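Local coordinates for putative thiosugar synthase (Amycolatopsis orientalis, PDB 4N6F) that builds 2-thiosugars as a ThiG-like TIM-barrel synthase, taking its sulphur from a sulphur-carrier protein, at the interface of chains A and B. Residues are numbered along the deposited sequence; one frame, centred on the assembly and turned at random. Chains: chain A/B, Putative thiosugar synthase.

The interface of chains A and B. Residues chain A 198-199, 223, 228-229; chain B 243, 246, 248.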
# COMPACT_ATOMS: atom_id res chain seq x y z
N GLY A 198 -2.15 7.52 -8.64
CA GLY A 198 -1.97 8.78 -7.93
C GLY A 198 -0.97 8.71 -6.80
O GLY A 198 -0.23 9.67 -6.56
N SER A 199 -0.93 7.58 -6.10
CA SER A 199 -0.04 7.42 -4.94
C SER A 199 0.26 5.95 -4.64
O SER A 199 -0.28 5.04 -5.29
CB SER A 199 -0.67 8.06 -3.71
OG SER A 199 -1.79 7.31 -3.25
N ALA A 223 4.16 14.99 -7.89
CA ALA A 223 4.37 14.97 -6.44
C ALA A 223 5.35 16.08 -6.06
O ALA A 223 6.22 16.42 -6.85
CB ALA A 223 4.90 13.61 -5.98
N LEU A 228 10.85 10.74 -3.53
CA LEU A 228 10.21 10.07 -2.41
C LEU A 228 9.00 9.23 -2.84
O LEU A 228 8.77 8.17 -2.27
CB LEU A 228 9.74 11.08 -1.35
CG LEU A 228 10.60 11.31 -0.11
CD1 LEU A 228 12.07 11.54 -0.46
CD2 LEU A 228 10.06 12.50 0.68
N MET A 229 8.22 9.74 -3.80
CA MET A 229 7.05 9.01 -4.28
C MET A 229 7.46 7.78 -5.09
O MET A 229 6.87 6.73 -4.94
CB MET A 229 6.12 9.89 -5.12
CG MET A 229 4.87 9.18 -5.63
SD MET A 229 3.84 8.50 -4.31
CE MET A 229 2.80 9.91 -3.91
N SER B 243 4.93 7.97 0.99
CA SER B 243 3.98 8.52 0.05
C SER B 243 3.41 9.84 0.61
O SER B 243 3.41 10.87 -0.08
CB SER B 243 2.85 7.51 -0.17
OG SER B 243 1.98 7.91 -1.20
N SER B 246 5.92 12.61 0.59
CA SER B 246 6.26 13.05 -0.77
C SER B 246 5.35 14.15 -1.33
O SER B 246 5.67 14.78 -2.34
CB SER B 246 6.24 11.85 -1.73
OG SER B 246 4.91 11.53 -2.12
N PRO B 248 1.69 13.95 -2.39
CA PRO B 248 1.04 13.42 -3.59
C PRO B 248 0.25 14.48 -4.36
O PRO B 248 -0.23 15.45 -3.76
CB PRO B 248 0.09 12.34 -3.06
CG PRO B 248 0.43 12.15 -1.63
CD PRO B 248 1.11 13.39 -1.16
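Small side chains at and just beyond the end of one subunit's last helix pack round a methionine of the other in this part of a two-fold symmetric interface, which helps to join the two TIM barrels of the deposited assembly, probably a homodimer; its twin lies across the axis. A:Met229 has CG anti to its backbone N (chi1 -179°), then bends at the next two torsions, which turns its methyl CE into a niche formed by B:Ser243, B:Ser246 and B:Pro248. CE meets the pyrrolidine ring of B:Pro248 at CB, 3.7 Å away, and lies 3.5 Å from the hydroxyl OG of B:Ser243. That hydroxyl also borders the sulphur, SD, at 3.7 Å, and CB of A:Ser199. B:Ser246 packs on the start of the methionine chain, its OG 3.6 Å from CB of A:Met229, and its CB lies 3.6 Å from CB of A:Leu228. Its hydroxyl OG lies 3.2 Å from CE of A:Met229 yet is tied within its own chain, hydrogen bonding to the backbone carbonyl O of B:Ser243 at 2.6 Å, with a C=O...OG angle of 130°. This bond probably steadies the segment that follows the helix. With an alanine at B:Ser246, the carbonyl of B:Ser243 would probably lose this hydroxyl partner and the methyl of A:Met229 one wall of its niche. A:Leu228 and A:Met229 lie in the first turn of helix 226-245, whereas B:Ser243 belongs to the last turn of the same helix in the partner and B:Ser246 and B:Pro248 to the segment beyond it.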